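Polyketide cyclase / dehydrase and lipid transport (Nitrosospira multiformis, PDB 3P51) is of unknown function but, as a member of the Bet v 1-like superfamily of polyketide cyclases and lipid-transport proteins, probably binds a hydrophobic ligand. Local coordinates at residues 9-14 and 103-108; 22-27 and 60-65; 2-7 and 124-129; 69-74 and 92-97. All coordinates share one frame; numbering follows the deposited sequence.

Interaction 1. Residues 9-14 and 103-108; sequences VVDAPV and DDTTFV
Two neighbouring antiparallel strands of a Bet v 1-like (helix-grip) sheet come together here, the end of strand 3-10 against the start of strand 105-116, where the chain turns off into helix 14-21. Val10 and Thr106 form a hydrogen-bonded pair: Val10 N donates to Thr106 O at 2.7 Å with an almost straight N-H...O angle of 172°, and Thr106 N returns a bond to Val10 O. That carbonyl also accepts from Ala12 N, which closes an inverse gamma turn centred on Asp11 and turns the chain so that Ala12 and Pro13 pass across Thr105 and Thr106. Beyond the turn the side chain of Thr106 takes over from the backbone. Its OG1, anti to the carbonyl carbon (chi1 -60°), donates to Ala12 O at 2.8 Å from a position tilted 30° out of the carbonyl plane, while its CG2 lies near Val14 CG2. Apolar contact continues on the same face of the sheet, where Val10 CG2 meets Val108 CG2 at 3.8 Å. On the other face Val9 CG2 approaches the edge of the Phe107 ring, which stacks on Phe107 of a second subunit. Asp11 turns its carboxylate to a salt bridge with Arg145, and its OD1 passes close to Thr105 CG2. At the bulge formed by Asp104 and Thr105, Pro13, the N-cap residue of helix 14-21, sets its CB 3.4 Å from Asp104 OD2. One water ties the corner together: it accepts from Val14 N at 2.9 Å and donates to both Thr105 O and Asp104 OD2.

Interaction 2. Residues 22-27 and 60-65; sequences RNFHDF and DTLIAY
Tyr65 OH is gripped from two sides: it donates to Arg22 O at 2.6 Å and accepts from a water that in turn accepts from Arg22 NH1. The carbonyl oxygen lies at the edge of the tyrosine ring, in its plane, and the hydroxyl sits 24° out of the carbonyl plane. Arg22 CB adds a contact of 3.4 Å to the same OH. The apolar half of the contact is carried by Phe24, whose CG, anti to the backbone N (chi1 -179°), is sent out toward strand 58-66. Leu62 CB stands over the centre of the ring, 3.9 Å from the centroid and 2° off the normal, a CH-pi contact, while Leu62 CD1 reaches Phe24 CD1 at 3.8 Å. At the far end of the ring, Phe24 CZ meets Asp60 CB at 3.8 Å; the carboxylate of Asp60 pairs with Arg52, which also makes a cation-pi contact with Phe24. An alanine in place of Phe24 would probably open a gap beside Leu62 CB and cost Arg52 one of its two cation-pi partners, Tyr74 remaining. The Asx turn at Asn23 and the type I turn from Asn23 to Asp26 shape the loop that follows helix 14-21, which here packs onto strand 58-66 of the Bet v 1-like sheet.

Interaction 3. Residues 2-7 and 124-129; sequences PKVYNS and YMNTVY
Val4 reaches from strand 3-7 toward helix 124-129, and each part of its side chain finds a different neighbour. CB lies 3.4 Å from Asn126 OD1, and CG1, anti to the carbonyl carbon (chi1 -69°), passes alongside the same amide. CG2, set between the backbone N and the carbonyl carbon, meets the edge of the Tyr129 ring in its plane, with CD2 at 3.8 Å, and approaches CB of Met125, a selenomethionine, at 4.2 Å. Two residues on, Asn6 also points to the helix, as expected for alternate positions of a strand. Its ND2 donates to Asn126 OD1 at 3.1 Å with an N-H...O angle of 166°; the two amide planes are nearly perpendicular, 86° apart, yet the acceptor stays close to the plane of the Asn6 amide. Asn6 OD1 accepts from Arg130 NE, and these two bonds fix which end of the amide is which. A water 2.7 Å from Asn126 OD1, probably donating to it, accepts from Tyr5 N. The hydroxyl of Tyr129 extends past the strand's side chains to those of Tyr91 and Tyr74. Strand and helix run nearly parallel, their axes 8.5 Å apart. The chemistry is therefore mixed: Val4 supplies the apolar packing against Tyr129 and Met125, while Asn126 OD1 takes the Asn6 N-H and Arg130 takes the other end of the Asn6 amide.

Interaction 4. Residues 69-74 and 92-97; sequences ERRIMY and VGNLHL
A guanidinium lying flat on a histidine marks this strand pair: the Arg71 group stacks on the His96 ring with centres 3.9 Å apart and planes 21° apart. Arg71 bends at chi3 (-50°), and its NH2 stands over the centre of the imidazole while NH1 turns to Asn94. NH1 donates to Asn94 OD1 at 2.7 Å, and this acceptor lies in the guanidinium plane, so stacking and bonding together limit rotation of the group. An alanine in place of Arg71 would probably leave Asn94 OD1 without this donor and uncover one face of the His96 ring. His96 ND1 makes a weak bond to Arg70 O, which also accepts from Leu97 N at 3.2 Å. On the opposite face of the sheet, Tyr74 lays its ring over Gly93, with CA 3.9 Å from the centroid, leaving little room for a CB. Backbone bonds join Ile72 with Leu95 and Tyr74 with Gly93 in regular antiparallel register. Strand 71-78 is flanked by strand 58-66 and strand 88-100 by strand 105-116; Arg70 and Leu97 touch helix 14-21, and the Tyr74 hydroxyl bonds to Trp110 NE1 of strand 105-116.

Overall arrangement
All four contacts involve one antiparallel sheet. Interactions 1 and 3 share strand 3-10, one with a neighbouring strand and one with helix 120-139, and both touch the second subunit. Interactions 2 and 4 lie side by side on adjacent strands, centres about 9 Å apart, linked by probable backbone bonds between Ile63, Ala64 and Met73. Interactions 2 and 3 fall on opposite sides of the chain's centre. Interaction 4, nearest that centre but only partly buried, combines regular strand pairing with a charged stack; interaction 1, buried though centred about 17 Å out, adds a turn, a threonine side-chain bond and a water to its short strand pairing. Interactions 2 and 3 are buried side-chain packing of a loop or helix, each with one direct hydrogen bond.

Interaction 1. Residues 9-14 and 103-108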
# COMPACT_ATOMS: atom_id res chain seq x y z
N VAL A 9 -15.46 -8.17 -13.21
CA VAL A 9 -14.75 -7.80 -14.42
C VAL A 9 -15.71 -7.15 -15.42
O VAL A 9 -16.79 -7.66 -15.68
CB VAL A 9 -14.07 -9.01 -15.07
CG1 VAL A 9 -13.50 -8.63 -16.46
CG2 VAL A 9 -12.96 -9.51 -14.16
N VAL A 10 -15.31 -6.00 -15.95
CA VAL A 10 -16.14 -5.20 -16.84
C VAL A 10 -15.53 -5.20 -18.25
O VAL A 10 -14.34 -4.90 -18.40
CB VAL A 10 -16.22 -3.74 -16.32
CG1 VAL A 10 -16.90 -2.85 -17.30
CG2 VAL A 10 -16.93 -3.69 -14.97
N ASP A 11 -16.33 -5.53 -19.26
CA ASP A 11 -15.81 -5.62 -20.63
C ASP A 11 -15.68 -4.25 -21.31
O ASP A 11 -16.41 -3.93 -22.25
CB ASP A 11 -16.65 -6.57 -21.50
CG ASP A 11 -15.97 -6.91 -22.83
OD1 ASP A 11 -15.09 -6.14 -23.27
OD2 ASP A 11 -16.29 -7.95 -23.44
N ALA A 12 -14.73 -3.46 -20.83
CA ALA A 12 -14.41 -2.17 -21.41
C ALA A 12 -13.02 -1.78 -20.93
O ALA A 12 -12.57 -2.22 -19.88
CB ALA A 12 -15.42 -1.13 -20.99
N PRO A 13 -12.32 -0.96 -21.72
CA PRO A 13 -10.96 -0.57 -21.33
C PRO A 13 -10.98 0.29 -20.08
O PRO A 13 -11.96 0.99 -19.83
CB PRO A 13 -10.42 0.19 -22.55
CG PRO A 13 -11.61 0.54 -23.37
CD PRO A 13 -12.69 -0.44 -23.05
N VAL A 14 -9.92 0.22 -19.30
CA VAL A 14 -9.89 0.87 -17.99
C VAL A 14 -10.06 2.39 -18.10
O VAL A 14 -10.67 3.00 -17.22
CB VAL A 14 -8.60 0.52 -17.21
CG1 VAL A 14 -7.39 1.19 -17.84
CG2 VAL A 14 -8.73 0.88 -15.73
N ASP A 103 -6.86 -8.72 -22.47
CA ASP A 103 -7.97 -8.42 -23.37
C ASP A 103 -8.51 -7.00 -23.18
O ASP A 103 -9.59 -6.67 -23.68
CB ASP A 103 -9.10 -9.43 -23.20
CG ASP A 103 -9.63 -9.46 -21.79
OD1 ASP A 103 -9.16 -8.65 -20.97
OD2 ASP A 103 -10.52 -10.29 -21.50
N ASP A 104 -7.76 -6.17 -22.48
CA ASP A 104 -8.10 -4.76 -22.39
C ASP A 104 -9.46 -4.56 -21.73
O ASP A 104 -10.27 -3.77 -22.19
CB ASP A 104 -8.10 -4.14 -23.80
CG ASP A 104 -8.04 -2.62 -23.77
OD1 ASP A 104 -8.23 -1.99 -24.84
OD2 ASP A 104 -7.82 -2.05 -22.68
N THR A 105 -9.70 -5.30 -20.65
CA THR A 105 -10.90 -5.10 -19.87
C THR A 105 -10.55 -4.47 -18.52
O THR A 105 -9.41 -4.02 -18.32
CB THR A 105 -11.70 -6.41 -19.71
OG1 THR A 105 -10.86 -7.41 -19.11
CG2 THR A 105 -12.15 -6.92 -21.07
N THR A 106 -11.51 -4.43 -17.61
CA THR A 106 -11.34 -3.73 -16.34
C THR A 106 -11.79 -4.58 -15.15
O THR A 106 -12.89 -5.12 -15.15
CB THR A 106 -12.12 -2.41 -16.30
OG1 THR A 106 -11.65 -1.56 -17.35
CG2 THR A 106 -11.93 -1.71 -14.98
N PHE A 107 -10.91 -4.70 -14.16
CA PHE A 107 -11.24 -5.29 -12.87
C PHE A 107 -11.68 -4.15 -11.96
O PHE A 107 -11.02 -3.12 -11.89
CB PHE A 107 -9.99 -5.97 -12.30
CG PHE A 107 -10.16 -6.51 -10.90
CD1 PHE A 107 -10.81 -7.71 -10.68
CD2 PHE A 107 -9.65 -5.81 -9.81
CE1 PHE A 107 -10.97 -8.21 -9.39
CE2 PHE A 107 -9.79 -6.30 -8.52
CZ PHE A 107 -10.45 -7.51 -8.30
N VAL A 108 -12.81 -4.33 -11.28
CA VAL A 108 -13.32 -3.33 -10.35
C VAL A 108 -13.48 -3.93 -8.96
O VAL A 108 -14.19 -4.92 -8.80
CB VAL A 108 -14.69 -2.79 -10.80
CG1 VAL A 108 -15.09 -1.60 -9.94
CG2 VAL A 108 -14.66 -2.39 -12.27
O HOH W 1 -8.06 -2.02 -19.73

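Interaction 2. Residues 22-27 and 60-65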
# COMPACT_ATOMS: atom_id res chain seq x y z
N ARG A 22 -15.16 8.38 -12.28
CA ARG A 22 -14.09 9.12 -11.59
C ARG A 22 -14.56 10.36 -10.82
O ARG A 22 -13.79 10.95 -10.07
CB ARG A 22 -12.97 9.50 -12.58
CG ARG A 22 -13.29 10.66 -13.50
CD ARG A 22 -12.13 10.92 -14.48
NE ARG A 22 -12.47 11.92 -15.49
CZ ARG A 22 -12.02 13.17 -15.50
NH1 ARG A 22 -11.18 13.60 -14.56
NH2 ARG A 22 -12.40 14.00 -16.47
N ASN A 23 -15.81 10.74 -11.00
CA ASN A 23 -16.32 11.97 -10.40
C ASN A 23 -17.17 11.68 -9.16
O ASN A 23 -18.25 11.12 -9.26
CB ASN A 23 -17.11 12.78 -11.43
CG ASN A 23 -17.46 14.17 -10.94
OD1 ASN A 23 -17.89 14.35 -9.80
ND2 ASN A 23 -17.26 15.17 -11.78
N PHE A 24 -16.66 12.06 -7.99
CA PHE A 24 -17.34 11.79 -6.72
C PHE A 24 -18.77 12.36 -6.70
O PHE A 24 -19.62 11.85 -5.99
CB PHE A 24 -16.48 12.34 -5.57
CG PHE A 24 -17.04 12.11 -4.19
CD1 PHE A 24 -16.91 10.88 -3.56
CD2 PHE A 24 -17.63 13.15 -3.48
CE1 PHE A 24 -17.41 10.67 -2.26
CE2 PHE A 24 -18.13 12.96 -2.18
CZ PHE A 24 -18.02 11.72 -1.58
N HIS A 25 -19.03 13.40 -7.49
CA HIS A 25 -20.38 13.98 -7.52
C HIS A 25 -21.25 13.50 -8.69
O HIS A 25 -22.39 13.95 -8.82
CB HIS A 25 -20.32 15.51 -7.53
CG HIS A 25 -19.83 16.10 -6.25
ND1 HIS A 25 -18.95 17.16 -6.21
CD2 HIS A 25 -20.11 15.80 -4.96
CE1 HIS A 25 -18.70 17.48 -4.95
NE2 HIS A 25 -19.39 16.67 -4.17
N ASP A 26 -20.73 12.61 -9.53
CA ASP A 26 -21.54 11.99 -10.58
C ASP A 26 -21.72 10.49 -10.33
O ASP A 26 -20.81 9.69 -10.61
CB ASP A 26 -20.92 12.22 -11.97
CG ASP A 26 -21.75 11.60 -13.09
OD1 ASP A 26 -22.87 11.14 -12.83
OD2 ASP A 26 -21.28 11.59 -14.24
N PHE A 27 -22.88 10.12 -9.81
CA PHE A 27 -23.21 8.73 -9.52
C PHE A 27 -24.27 8.20 -10.50
O PHE A 27 -24.92 7.19 -10.23
CB PHE A 27 -23.71 8.59 -8.07
CG PHE A 27 -23.17 7.39 -7.32
CD1 PHE A 27 -22.84 6.22 -7.98
CD2 PHE A 27 -23.03 7.44 -5.94
CE1 PHE A 27 -22.35 5.11 -7.28
CE2 PHE A 27 -22.55 6.33 -5.22
CZ PHE A 27 -22.21 5.17 -5.90
N ASP A 60 -21.79 11.07 2.45
CA ASP A 60 -20.39 10.66 2.23
C ASP A 60 -19.43 11.85 2.18
O ASP A 60 -19.78 12.90 1.63
CB ASP A 60 -20.23 9.94 0.88
CG ASP A 60 -20.92 8.57 0.83
OD1 ASP A 60 -21.20 7.97 1.89
OD2 ASP A 60 -21.15 8.08 -0.30
N THR A 61 -18.22 11.68 2.70
CA THR A 61 -17.12 12.63 2.49
C THR A 61 -15.95 11.96 1.76
O THR A 61 -15.56 10.85 2.11
CB THR A 61 -16.59 13.18 3.83
OG1 THR A 61 -17.66 13.82 4.52
CG2 THR A 61 -15.50 14.20 3.59
N LEU A 62 -15.41 12.64 0.74
CA LEU A 62 -14.24 12.13 0.02
C LEU A 62 -13.01 12.31 0.90
O LEU A 62 -12.66 13.44 1.28
CB LEU A 62 -14.05 12.89 -1.30
CG LEU A 62 -12.98 12.44 -2.29
CD1 LEU A 62 -13.21 11.00 -2.75
CD2 LEU A 62 -12.95 13.38 -3.50
N ILE A 63 -12.35 11.20 1.24
CA ILE A 63 -11.21 11.26 2.16
C ILE A 63 -9.88 10.95 1.46
O ILE A 63 -8.81 11.21 2.01
CB ILE A 63 -11.40 10.32 3.36
CG1 ILE A 63 -11.39 8.85 2.89
CG2 ILE A 63 -12.73 10.64 4.10
CD1 ILE A 63 -11.65 7.85 4.02
N ALA A 64 -9.96 10.39 0.26
CA ALA A 64 -8.76 10.18 -0.55
C ALA A 64 -9.17 9.96 -2.00
O ALA A 64 -10.22 9.38 -2.29
CB ALA A 64 -7.93 8.99 -0.03
N TYR A 65 -8.33 10.45 -2.91
CA TYR A 65 -8.57 10.32 -4.34
C TYR A 65 -7.22 10.13 -5.04
O TYR A 65 -6.24 10.83 -4.74
CB TYR A 65 -9.25 11.58 -4.88
CG TYR A 65 -9.77 11.48 -6.29
CD1 TYR A 65 -11.12 11.34 -6.55
CD2 TYR A 65 -8.90 11.56 -7.37
CE1 TYR A 65 -11.61 11.26 -7.86
CE2 TYR A 65 -9.37 11.48 -8.69
CZ TYR A 65 -10.73 11.33 -8.92
OH TYR A 65 -11.21 11.26 -10.21
O HOH W 2 -9.85 12.61 -12.15

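Interaction 3. Residues 2-7 and 124-129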
# COMPACT_ATOMS: atom_id res chain seq x y z
N PRO A 2 -16.44 -4.73 11.10
CA PRO A 2 -16.60 -5.73 10.05
C PRO A 2 -16.18 -5.16 8.71
O PRO A 2 -15.89 -3.97 8.61
CB PRO A 2 -18.10 -5.99 10.05
CG PRO A 2 -18.49 -5.78 11.51
CD PRO A 2 -17.63 -4.63 11.97
N LYS A 3 -16.16 -5.99 7.68
CA LYS A 3 -15.81 -5.51 6.35
C LYS A 3 -16.47 -6.33 5.26
O LYS A 3 -16.91 -7.46 5.48
CB LYS A 3 -14.30 -5.49 6.18
CG LYS A 3 -13.61 -6.82 6.40
CD LYS A 3 -12.10 -6.62 6.41
CE LYS A 3 -11.70 -5.49 7.37
NZ LYS A 3 -10.24 -5.19 7.35
N VAL A 4 -16.55 -5.75 4.07
CA VAL A 4 -17.06 -6.45 2.90
C VAL A 4 -16.11 -6.22 1.74
O VAL A 4 -15.37 -5.24 1.71
CB VAL A 4 -18.46 -5.97 2.52
CG1 VAL A 4 -19.47 -6.40 3.59
CG2 VAL A 4 -18.46 -4.45 2.32
N TYR A 5 -16.13 -7.14 0.78
CA TYR A 5 -15.29 -6.98 -0.41
C TYR A 5 -16.02 -7.58 -1.58
O TYR A 5 -16.39 -8.75 -1.55
CB TYR A 5 -13.95 -7.69 -0.23
CG TYR A 5 -13.08 -7.62 -1.48
CD1 TYR A 5 -12.22 -6.54 -1.69
CD2 TYR A 5 -13.12 -8.61 -2.44
CE1 TYR A 5 -11.42 -6.46 -2.82
CE2 TYR A 5 -12.33 -8.55 -3.58
CZ TYR A 5 -11.48 -7.47 -3.77
OH TYR A 5 -10.69 -7.38 -4.90
N ASN A 6 -16.25 -6.77 -2.61
CA ASN A 6 -16.90 -7.26 -3.82
C ASN A 6 -16.19 -6.78 -5.07
O ASN A 6 -15.69 -5.65 -5.12
CB ASN A 6 -18.35 -6.83 -3.85
CG ASN A 6 -19.16 -7.45 -2.73
OD1 ASN A 6 -19.67 -8.56 -2.86
ND2 ASN A 6 -19.26 -6.73 -1.62
N SER A 7 -16.16 -7.62 -6.10
CA SER A 7 -15.44 -7.29 -7.31
C SER A 7 -16.07 -7.94 -8.54
O SER A 7 -16.79 -8.94 -8.43
CB SER A 7 -13.97 -7.71 -7.18
OG SER A 7 -13.85 -9.10 -6.96
N TYR A 124 -26.16 -6.36 4.46
CA TYR A 124 -26.75 -5.16 3.85
C TYR A 124 -25.79 -4.46 2.87
O TYR A 124 -26.18 -4.09 1.76
CB TYR A 124 -27.27 -4.19 4.92
CG TYR A 124 -27.83 -2.90 4.37
CD1 TYR A 124 -29.18 -2.77 4.07
CD2 TYR A 124 -27.00 -1.80 4.14
CE1 TYR A 124 -29.70 -1.59 3.55
CE2 TYR A 124 -27.51 -0.62 3.63
CZ TYR A 124 -28.85 -0.51 3.34
OH TYR A 124 -29.35 0.66 2.83
N MSE A 125 -24.52 -4.30 3.26
CA MSE A 125 -23.57 -3.64 2.36
C MSE A 125 -23.14 -4.53 1.19
O MSE A 125 -22.92 -4.03 0.08
CB MSE A 125 -22.36 -3.10 3.13
CG MSE A 125 -22.70 -1.95 4.08
SE MSE A 125 -23.62 -0.43 3.20
CE MSE A 125 -22.23 0.06 1.92
N ASN A 126 -23.04 -5.84 1.43
CA ASN A 126 -22.83 -6.76 0.31
C ASN A 126 -23.90 -6.55 -0.75
O ASN A 126 -23.62 -6.52 -1.94
CB ASN A 126 -22.84 -8.22 0.78
CG ASN A 126 -21.49 -8.68 1.28
OD1 ASN A 126 -20.45 -8.16 0.87
ND2 ASN A 126 -21.49 -9.65 2.19
N THR A 127 -25.15 -6.38 -0.31
CA THR A 127 -26.26 -6.19 -1.22
C THR A 127 -26.14 -4.87 -1.97
O THR A 127 -26.32 -4.82 -3.19
CB THR A 127 -27.60 -6.26 -0.49
OG1 THR A 127 -27.86 -7.62 -0.12
CG2 THR A 127 -28.73 -5.74 -1.37
N VAL A 128 -25.83 -3.80 -1.24
CA VAL A 128 -25.61 -2.50 -1.86
C VAL A 128 -24.47 -2.53 -2.88
O VAL A 128 -24.66 -2.18 -4.05
CB VAL A 128 -25.35 -1.42 -0.78
CG1 VAL A 128 -24.68 -0.18 -1.40
CG2 VAL A 128 -26.66 -1.05 -0.07
N TYR A 129 -23.28 -2.95 -2.46
CA TYR A 129 -22.15 -2.98 -3.38
C TYR A 129 -22.37 -3.87 -4.60
O TYR A 129 -21.95 -3.52 -5.69
CB TYR A 129 -20.86 -3.35 -2.65
CG TYR A 129 -20.37 -2.21 -1.80
CD1 TYR A 129 -20.46 -0.91 -2.25
CD2 TYR A 129 -19.85 -2.43 -0.53
CE1 TYR A 129 -20.02 0.16 -1.48
CE2 TYR A 129 -19.41 -1.38 0.26
CZ TYR A 129 -19.50 -0.09 -0.22
OH TYR A 129 -19.06 0.97 0.54
O HOH W 3 -18.04 -9.28 1.11

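Interaction 4. Residues 69-74 and 92-97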
# COMPACT_ATOMS: atom_id res chain seq x y z
N GLU A 69 -3.70 5.89 -9.36
CA GLU A 69 -4.11 4.52 -9.02
C GLU A 69 -5.58 4.27 -9.36
O GLU A 69 -6.06 3.15 -9.21
CB GLU A 69 -3.88 4.21 -7.54
CG GLU A 69 -2.49 4.53 -7.01
CD GLU A 69 -1.42 3.63 -7.58
OE1 GLU A 69 -1.77 2.57 -8.14
OE2 GLU A 69 -0.21 3.98 -7.47
N ARG A 70 -6.30 5.30 -9.78
CA ARG A 70 -7.72 5.16 -10.09
C ARG A 70 -8.48 4.65 -8.89
O ARG A 70 -9.11 3.59 -8.95
CB ARG A 70 -7.93 4.21 -11.27
CG ARG A 70 -7.20 4.61 -12.55
CD ARG A 70 -7.69 3.80 -13.74
NE ARG A 70 -7.09 4.22 -15.00
CZ ARG A 70 -5.98 3.69 -15.51
NH1 ARG A 70 -5.36 2.70 -14.87
NH2 ARG A 70 -5.49 4.15 -16.66
N ARG A 71 -8.43 5.40 -7.80
CA ARG A 71 -9.08 5.02 -6.56
C ARG A 71 -9.84 6.18 -5.93
O ARG A 71 -9.36 7.32 -5.95
CB ARG A 71 -8.05 4.52 -5.54
CG ARG A 71 -8.70 4.04 -4.25
CD ARG A 71 -7.66 3.77 -3.17
NE ARG A 71 -6.56 2.93 -3.65
CZ ARG A 71 -6.60 1.61 -3.69
NH1 ARG A 71 -7.68 0.96 -3.31
NH2 ARG A 71 -5.55 0.93 -4.12
N ILE A 72 -11.00 5.89 -5.37
CA ILE A 72 -11.80 6.87 -4.64
C ILE A 72 -12.07 6.29 -3.25
O ILE A 72 -12.55 5.17 -3.14
CB ILE A 72 -13.15 7.09 -5.33
CG1 ILE A 72 -12.97 7.70 -6.71
CG2 ILE A 72 -14.06 7.95 -4.46
CD1 ILE A 72 -14.29 7.92 -7.45
N MSE A 73 -11.75 7.03 -2.19
CA MSE A 73 -12.05 6.54 -0.84
C MSE A 73 -12.89 7.56 -0.11
O MSE A 73 -12.66 8.76 -0.22
CB MSE A 73 -10.78 6.30 -0.03
CG MSE A 73 -9.85 5.25 -0.59
SE MSE A 73 -8.30 4.98 0.60
CE MSE A 73 -9.27 5.10 2.28
N TYR A 74 -13.84 7.09 0.68
CA TYR A 74 -14.74 8.01 1.35
C TYR A 74 -15.19 7.45 2.69
O TYR A 74 -15.21 6.23 2.89
CB TYR A 74 -15.97 8.26 0.47
CG TYR A 74 -16.69 6.98 0.10
CD1 TYR A 74 -17.72 6.48 0.88
CD2 TYR A 74 -16.32 6.26 -1.03
CE1 TYR A 74 -18.37 5.29 0.55
CE2 TYR A 74 -16.96 5.09 -1.37
CZ TYR A 74 -17.98 4.61 -0.58
OH TYR A 74 -18.61 3.44 -0.93
N VAL A 92 -15.38 3.26 6.08
CA VAL A 92 -14.57 3.70 4.94
C VAL A 92 -14.89 2.83 3.74
O VAL A 92 -14.89 1.61 3.84
CB VAL A 92 -13.07 3.60 5.22
CG1 VAL A 92 -12.26 3.85 3.92
CG2 VAL A 92 -12.66 4.58 6.33
N GLY A 93 -15.20 3.47 2.61
CA GLY A 93 -15.44 2.76 1.36
C GLY A 93 -14.26 3.02 0.46
O GLY A 93 -13.65 4.09 0.54
N ASN A 94 -13.91 2.05 -0.39
CA ASN A 94 -12.68 2.12 -1.18
C ASN A 94 -12.98 1.49 -2.53
O ASN A 94 -13.14 0.28 -2.63
CB ASN A 94 -11.57 1.35 -0.44
CG ASN A 94 -10.20 1.44 -1.15
OD1 ASN A 94 -10.11 1.69 -2.34
ND2 ASN A 94 -9.14 1.20 -0.39
N LEU A 95 -13.11 2.32 -3.56
CA LEU A 95 -13.45 1.87 -4.91
C LEU A 95 -12.25 2.04 -5.85
O LEU A 95 -11.69 3.13 -5.97
CB LEU A 95 -14.62 2.68 -5.45
CG LEU A 95 -14.97 2.54 -6.93
CD1 LEU A 95 -15.37 1.10 -7.25
CD2 LEU A 95 -16.10 3.51 -7.27
N HIS A 96 -11.87 0.97 -6.53
CA HIS A 96 -10.58 0.95 -7.21
C HIS A 96 -10.62 0.11 -8.48
O HIS A 96 -11.24 -0.95 -8.51
CB HIS A 96 -9.56 0.42 -6.21
CG HIS A 96 -8.21 0.14 -6.78
ND1 HIS A 96 -7.47 1.09 -7.46
CD2 HIS A 96 -7.44 -0.97 -6.73
CE1 HIS A 96 -6.31 0.56 -7.81
NE2 HIS A 96 -6.26 -0.68 -7.39
N LEU A 97 -9.97 0.60 -9.54
CA LEU A 97 -9.94 -0.08 -10.83
C LEU A 97 -8.54 -0.59 -11.15
O LEU A 97 -7.56 0.04 -10.78
CB LEU A 97 -10.33 0.88 -11.96
CG LEU A 97 -11.67 1.59 -11.93
CD1 LEU A 97 -11.83 2.37 -13.23
CD2 LEU A 97 -12.76 0.59 -11.78
O HOH W 4 -5.72 1.33 -12.23